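Local coordinates for putative streptothricin acetyltransferase (Bacillus anthracis, PDB 3PP9), which probably transfers the acetyl group of acetyl coenzyme A to streptothricin, as a GNAT-family acetyltransferase linked to antibiotic resistance, at residues N18-A30 and E104-G116. Numbering follows the deposited sequence. Where two conformers were deposited one is given.
Sequences NFPEIDDSFIVNA and EDITVDKKYRTLG. With ACO (acetyl coenzyme *a), chain D.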
loop_
_atom_site.group_PDB
_atom_site.type_symbol
_atom_site.label_atom_id
_atom_site.label_comp_id
_atom_site.label_asym_id
_atom_site.label_seq_id
_atom_site.Cartn_x
_atom_site.Cartn_y
_atom_site.Cartn_z
ATOM N N ASN A 18 27.651 16.146 5.606
ATOM C CA ASN A 18 28.577 15.229 6.277
ATOM C C ASN A 18 28.048 13.808 6.113
ATOM O O ASN A 18 28.514 12.865 6.775
ATOM C CB ASN A 18 28.590 15.506 7.789
ATOM C CG ASN A 18 28.980 16.935 8.138
ATOM O OD1 ASN A 18 29.618 17.638 7.345
ATOM N ND2 ASN A 18 28.618 17.365 9.353
ATOM N N PHE A 19 27.075 13.652 5.224
ATOM C CA PHE A 19 26.438 12.391 5.045
ATOM C C PHE A 19 27.247 11.611 4.016
ATOM O O PHE A 19 27.318 11.990 2.839
ATOM C CB PHE A 19 24.995 12.631 4.612
ATOM C CG PHE A 19 24.051 11.605 5.122
ATOM C CD1 PHE A 19 23.093 11.941 6.065
ATOM C CD2 PHE A 19 24.167 10.286 4.739
ATOM C CE1 PHE A 19 22.235 11.000 6.548
ATOM C CE2 PHE A 19 23.313 9.346 5.235
ATOM C CZ PHE A 19 22.345 9.701 6.139
ATOM N N PRO A 20 27.888 10.527 4.457
ATOM C CA PRO A 20 28.732 9.736 3.587
ATOM C C PRO A 20 27.974 8.771 2.691
ATOM O O PRO A 20 26.758 8.611 2.834
ATOM C CB PRO A 20 29.557 8.935 4.586
ATOM C CG PRO A 20 28.571 8.638 5.678
ATOM C CD PRO A 20 27.648 9.835 5.738
ATOM N N GLU A 21 28.706 8.182 1.745
ATOM C CA GLU A 21 28.162 7.171 0.851
ATOM C C GLU A 21 27.975 5.967 1.753
ATOM O O GLU A 21 28.909 5.541 2.430
ATOM C CB GLU A 21 29.136 6.789 -0.281
ATOM C CG GLU A 21 29.407 7.865 -1.315
ATOM C CD GLU A 21 30.437 7.463 -2.375
ATOM O OE1 GLU A 21 31.057 6.376 -2.260
ATOM O OE2 GLU A 21 30.634 8.253 -3.329
ATOM N N ILE A 22 26.762 5.455 1.798
ATOM C CA ILE A 22 26.468 4.303 2.618
ATOM C C ILE A 22 26.118 3.189 1.660
ATOM O O ILE A 22 25.315 3.389 0.760
ATOM C CB ILE A 22 25.338 4.634 3.580
ATOM C CG1 ILE A 22 25.884 5.588 4.653
ATOM C CG2 ILE A 22 24.784 3.371 4.215
ATOM C CD1 ILE A 22 24.874 6.112 5.580
ATOM N N ASP A 23 26.746 2.028 1.843
ATOM C CA ASP A 23 26.503 0.882 0.972
ATOM C C ASP A 23 25.225 0.178 1.426
ATOM O O ASP A 23 25.246 -0.503 2.447
ATOM C CB ASP A 23 27.698 -0.066 1.045
ATOM C CG ASP A 23 27.593 -1.238 0.072
ATOM O OD1 ASP A 23 26.518 -1.448 -0.525
ATOM O OD2 ASP A 23 28.606 -1.937 -0.110
ATOM N N ASP A 24 24.127 0.360 0.690
ATOM C CA ASP A 24 22.857 -0.294 1.033
ATOM C C ASP A 24 22.618 -1.518 0.171
ATOM O O ASP A 24 21.503 -2.047 0.146
ATOM C CB ASP A 24 21.613 0.637 0.962
ATOM C CG ASP A 24 21.201 1.011 -0.468
ATOM O OD1 ASP A 24 21.933 0.706 -1.420
ATOM O OD2 ASP A 24 20.107 1.622 -0.637
ATOM N N SER A 25 23.645 -1.986 -0.534
ATOM C CA SER A 25 23.477 -3.172 -1.354
ATOM C C SER A 25 23.466 -4.414 -0.485
ATOM O O SER A 25 23.998 -4.435 0.631
ATOM C CB SER A 25 24.572 -3.288 -2.429
ATOM O OG SER A 25 25.860 -3.555 -1.885
ATOM N N PHE A 26 22.855 -5.468 -1.022
ATOM C CA PHE A 26 22.781 -6.741 -0.332
ATOM C C PHE A 26 22.744 -7.860 -1.340
ATOM O O PHE A 26 22.519 -7.647 -2.530
ATOM C CB PHE A 26 21.585 -6.810 0.614
ATOM C CG PHE A 26 20.264 -6.619 -0.050
ATOM C CD1 PHE A 26 19.763 -5.338 -0.248
ATOM C CD2 PHE A 26 19.493 -7.703 -0.432
ATOM C CE1 PHE A 26 18.531 -5.131 -0.840
ATOM C CE2 PHE A 26 18.257 -7.504 -1.028
ATOM C CZ PHE A 26 17.786 -6.222 -1.244
ATOM N N ILE A 27 23.034 -9.066 -0.868
ATOM C CA ILE A 27 23.055 -10.247 -1.718
ATOM C C ILE A 27 21.765 -11.034 -1.578
ATOM O O ILE A 27 21.404 -11.440 -0.474
ATOM C CB ILE A 27 24.186 -11.193 -1.303
ATOM C CG1 ILE A 27 25.532 -10.478 -1.311
ATOM C CG2 ILE A 27 24.197 -12.434 -2.210
ATOM C CD1 ILE A 27 26.656 -11.344 -0.755
ATOM N N VAL A 28 21.100 -11.263 -2.710
ATOM C CA VAL A 28 19.878 -12.026 -2.787
ATOM C C VAL A 28 20.396 -13.451 -2.969
ATOM O O VAL A 28 21.104 -13.721 -3.936
ATOM C CB VAL A 28 19.020 -11.654 -3.993
ATOM C CG1 VAL A 28 17.886 -12.700 -4.190
ATOM C CG2 VAL A 28 18.429 -10.258 -3.779
ATOM N N ASN A 29 20.083 -14.357 -2.039
ATOM C CA ASN A 29 20.518 -15.750 -2.159
ATOM C C ASN A 29 19.390 -16.746 -2.008
ATOM O O ASN A 29 19.599 -17.957 -2.150
ATOM C CB ASN A 29 21.617 -16.068 -1.142
ATOM C CG ASN A 29 21.213 -15.776 0.284
ATOM O OD1 ASN A 29 20.061 -15.439 0.581
ATOM N ND2 ASN A 29 22.189 -15.850 1.191
ATOM N N ALA A 30 18.186 -16.229 -1.731
ATOM C CA ALA A 30 17.024 -17.057 -1.521
ATOM C C ALA A 30 15.793 -16.193 -1.571
ATOM O O ALA A 30 15.885 -14.975 -1.688
ATOM C CB ALA A 30 17.122 -17.711 -0.148
ATOM N N GLU A 104 10.153 3.586 5.805
ATOM C CA GLU A 104 10.370 3.785 4.388
ATOM C C GLU A 104 11.681 3.154 3.951
ATOM O O GLU A 104 11.787 2.684 2.809
ATOM C CB GLU A 104 10.427 5.268 4.075
ATOM C CG GLU A 104 9.107 5.991 4.257
ATOM C CD GLU A 104 8.098 5.707 3.171
ATOM O OE1 GLU A 104 8.426 5.051 2.163
ATOM O OE2 GLU A 104 6.955 6.160 3.323
ATOM N N ASP A 105 12.674 3.163 4.853
ATOM C CA ASP A 105 13.993 2.608 4.576
ATOM C C ASP A 105 14.780 2.474 5.854
ATOM O O ASP A 105 14.726 3.368 6.711
ATOM C CB ASP A 105 14.751 3.569 3.620
ATOM C CG ASP A 105 16.170 3.108 3.219
ATOM O OD1 ASP A 105 16.767 2.210 3.833
ATOM O OD2 ASP A 105 16.724 3.734 2.248
ATOM N N ILE A 106 15.417 1.327 6.020
ATOM C CA ILE A 106 16.349 1.127 7.118
ATOM C C ILE A 106 17.591 0.579 6.432
ATOM O O ILE A 106 17.513 -0.369 5.647
ATOM C CB ILE A 106 15.864 0.259 8.285
ATOM C CG1 ILE A 106 16.988 0.126 9.339
ATOM C CG2 ILE A 106 15.415 -1.154 7.801
ATOM C CD1 ILE A 106 16.619 -0.677 10.580
ATOM N N THR A 107 18.727 1.217 6.684
ATOM C CA THR A 107 19.977 0.774 6.095
ATOM C C THR A 107 21.125 0.875 7.069
ATOM O O THR A 107 21.277 1.875 7.759
ATOM C CB THR A 107 20.373 1.627 4.879
ATOM O OG1 THR A 107 19.440 1.418 3.807
ATOM C CG2 THR A 107 21.771 1.252 4.361
ATOM N N VAL A 108 21.918 -0.191 7.128
ATOM C CA VAL A 108 23.153 -0.199 7.890
ATOM C C VAL A 108 24.247 -0.434 6.823
ATOM O O VAL A 108 24.124 -1.329 5.958
ATOM C CB VAL A 108 23.174 -1.267 9.001
ATOM C CG1 VAL A 108 24.589 -1.426 9.591
ATOM C CG2 VAL A 108 22.173 -0.900 10.092
ATOM N N ASP A 109 25.294 0.388 6.844
ATOM C CA ASP A 109 26.408 0.272 5.899
ATOM C C ASP A 109 26.841 -1.196 5.882
ATOM O O ASP A 109 27.011 -1.814 6.936
ATOM C CB ASP A 109 27.542 1.191 6.368
ATOM C CG ASP A 109 28.669 1.386 5.343
ATOM O OD1 ASP A 109 28.476 1.226 4.129
ATOM O OD2 ASP A 109 29.772 1.795 5.785
ATOM N N LYS A 110 27.044 -1.742 4.688
ATOM C CA LYS A 110 27.377 -3.157 4.522
ATOM C C LYS A 110 28.441 -3.692 5.464
ATOM O O LYS A 110 28.234 -4.729 6.109
ATOM C CB LYS A 110 27.766 -3.466 3.062
ATOM C CG LYS A 110 27.904 -4.963 2.791
ATOM C CD LYS A 110 28.098 -5.270 1.310
ATOM C CE LYS A 110 29.450 -4.843 0.806
ATOM N NZ LYS A 110 29.648 -5.097 -0.656
ATOM N N LYS A 111 29.540 -2.968 5.612
ATOM C CA LYS A 111 30.605 -3.479 6.449
ATOM C C LYS A 111 30.282 -3.626 7.929
ATOM O O LYS A 111 30.970 -4.366 8.609
ATOM C CB LYS A 111 31.889 -2.650 6.279
ATOM C CG LYS A 111 31.854 -1.314 6.948
ATOM C CD LYS A 111 33.187 -0.552 6.782
ATOM C CE LYS A 111 33.429 -0.038 5.361
ATOM N NZ LYS A 111 32.466 1.049 5.018
ATOM N N TYR A 112 29.234 -2.956 8.413
ATOM C CA TYR A 112 28.875 -3.001 9.821
ATOM C C TYR A 112 27.649 -3.838 10.164
ATOM O O TYR A 112 27.174 -3.791 11.305
ATOM C CB TYR A 112 28.647 -1.583 10.355
ATOM C CG TYR A 112 29.866 -0.704 10.304
ATOM C CD1 TYR A 112 30.869 -0.861 11.226
ATOM C CD2 TYR A 112 30.011 0.294 9.348
ATOM C CE1 TYR A 112 31.991 -0.066 11.194
ATOM C CE2 TYR A 112 31.150 1.096 9.308
ATOM C CZ TYR A 112 32.130 0.904 10.239
ATOM O OH TYR A 112 33.280 1.672 10.247
ATOM N N ARG A 113 27.114 -4.574 9.199
ATOM C CA ARG A 113 25.924 -5.386 9.474
ATOM C C ARG A 113 26.204 -6.590 10.353
ATOM O O ARG A 113 27.325 -7.098 10.409
ATOM C CB ARG A 113 25.284 -5.835 8.185
ATOM C CG ARG A 113 24.738 -4.691 7.360
ATOM C CD ARG A 113 24.145 -5.174 6.046
ATOM N NE ARG A 113 24.011 -4.037 5.138
ATOM C CZ ARG A 113 23.929 -4.127 3.825
ATOM N NH1 ARG A 113 23.897 -5.319 3.233
ATOM N NH2 ARG A 113 23.913 -3.024 3.102
ATOM N N THR A 114 25.128 -7.037 11.003
ATOM C CA THR A 114 25.057 -8.176 11.932
ATOM C C THR A 114 25.689 -7.896 13.307
ATOM O O THR A 114 25.900 -8.823 14.109
ATOM C CB THR A 114 25.641 -9.485 11.348
ATOM O OG1 THR A 114 27.066 -9.468 11.377
ATOM C CG2 THR A 114 25.112 -9.722 9.915
ATOM N N LEU A 115 25.952 -6.621 13.571
ATOM C CA LEU A 115 26.574 -6.154 14.821
ATOM C C LEU A 115 25.613 -5.368 15.728
ATOM O O LEU A 115 26.055 -4.674 16.657
ATOM C CB LEU A 115 27.817 -5.314 14.495
ATOM C CG LEU A 115 28.913 -6.082 13.745
ATOM C CD1 LEU A 115 30.044 -5.133 13.326
ATOM C CD2 LEU A 115 29.456 -7.268 14.553
ATOM N N GLY A 116 24.312 -5.517 15.488
ATOM C CA GLY A 116 23.269 -4.904 16.305
ATOM C C GLY A 116 22.816 -3.484 16.040
ATOM O O GLY A 116 21.938 -2.960 16.744
HETATM N N1A ACO D . 20.108 -13.288 8.245
HETATM C C2A ACO D . 19.554 -13.751 9.382
HETATM N N3A ACO D . 19.386 -12.995 10.477
HETATM C C4A ACO D . 19.782 -11.696 10.468
HETATM C C5A ACO D . 20.410 -11.140 9.267
HETATM C C6A ACO D . 20.570 -12.027 8.118
HETATM N N6A ACO D . 21.141 -11.549 6.995
HETATM N N7A ACO D . 20.717 -9.863 9.524
HETATM C C8A ACO D . 20.324 -9.612 10.793
HETATM N N9A ACO D . 19.762 -10.702 11.347
HETATM C C1B ACO D . 19.267 -10.851 12.726
HETATM C C2B ACO D . 20.493 -10.874 13.640
HETATM O O2B ACO D . 21.117 -12.157 13.791
HETATM C C3B ACO D . 19.952 -10.344 14.941
HETATM O O3B ACO D . 19.386 -11.419 15.678
HETATM P P3B ACO D . 19.562 -11.576 17.267
HETATM O O7A ACO D . 18.894 -10.347 17.847
HETATM O O8A ACO D . 21.058 -11.623 17.446
HETATM O O9A ACO D . 18.831 -12.878 17.527
HETATM C C4B ACO D . 18.856 -9.389 14.509
HETATM O O4B ACO D . 18.466 -9.766 13.180
HETATM C C5B ACO D . 19.338 -7.944 14.542
HETATM O O5B ACO D . 20.321 -7.774 13.517
HETATM P P1A ACO D . 21.222 -6.449 13.454
HETATM O O1A ACO D . 22.680 -6.832 13.565
HETATM O O2A ACO D . 20.638 -5.473 14.432
HETATM O O3A ACO D . 20.893 -5.983 11.940
HETATM P P2A ACO D . 21.802 -5.068 11.001
HETATM O O4A ACO D . 22.603 -6.032 10.174
HETATM O O5A ACO D . 22.516 -3.981 11.757
HETATM O O6A ACO D . 20.707 -4.311 10.084
HETATM C CBP ACO D . 19.481 -4.384 8.018
HETATM C CCP ACO D . 19.699 -5.021 9.384
HETATM C CDP ACO D . 18.305 -5.072 7.339
HETATM C CEP ACO D . 19.188 -2.896 8.193
HETATM C CAP ACO D . 20.744 -4.541 7.161
HETATM O OAP ACO D . 20.905 -5.938 6.797
HETATM C C9P ACO D . 20.717 -3.758 5.880
HETATM O O9P ACO D . 20.966 -2.577 5.859
HETATM N N8P ACO D . 20.422 -4.397 4.741
HETATM C C7P ACO D . 20.428 -3.741 3.430
HETATM C C6P ACO D . 19.324 -2.732 3.252
HETATM C C5P ACO D . 18.002 -3.412 3.470
HETATM O O5P ACO D . 17.775 -4.523 3.028
HETATM N N4P ACO D . 17.103 -2.749 4.164
HETATM C C3P ACO D . 15.774 -3.251 4.458
HETATM C C2P ACO D . 14.928 -3.004 3.210
HETATM S S1P ACO D . 13.184 -3.037 3.571
HETATM C C ACO D . 12.922 -1.515 4.256
HETATM O O ACO D . 13.845 -0.742 4.410
HETATM C CH3 ACO D . 11.543 -1.147 4.681
HETATM O O HOH W 1 19.122 2.844 1.524
#
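In the acetyl coenzyme A site of this GNAT fold, Arg113 ties segment 18-30 at Ser25 to the chain that follows strand 101-108. Its NH1 and NH2 both bond end-on to Ser25 O, at 2.7 Å from NH1, with the oxygen close to the guanidinium plane. NE turns back to Val108 O, 2.8 Å away and nearly straight at 167°. The cofactor's C7P sits over the centre of one guanidinium face, 3.5 Å above it, and Lys110 CA lies against the opposite face. Asp23 N donates to the anti side of Asp109 OD1 (3.0 Å), 30° out of the carboxylate plane, and Asp23 O accepts from Lys110 N. With CG anti to the backbone N (chi1 -175°), the Asp23 carboxylate closes an Asx turn through OD1 to Ser25 N. OD2 forms a salt bridge with Lys110 NZ at 3.4 Å. Thr107 CG2 touches Ile22 CG2 and Asp24 CB. One water bridges Asp24 OD2, Asp105 OD2 and Thr107 OG1. Ile106 and Val108 bind the cofactor through their backbones, and Thr114 N and Gly116 N hold its pyrophosphate. Bonds along its edge and contacts on both faces fix the rotation of the Arg113 guanidinium in the pocket wall beside the pantetheine arm.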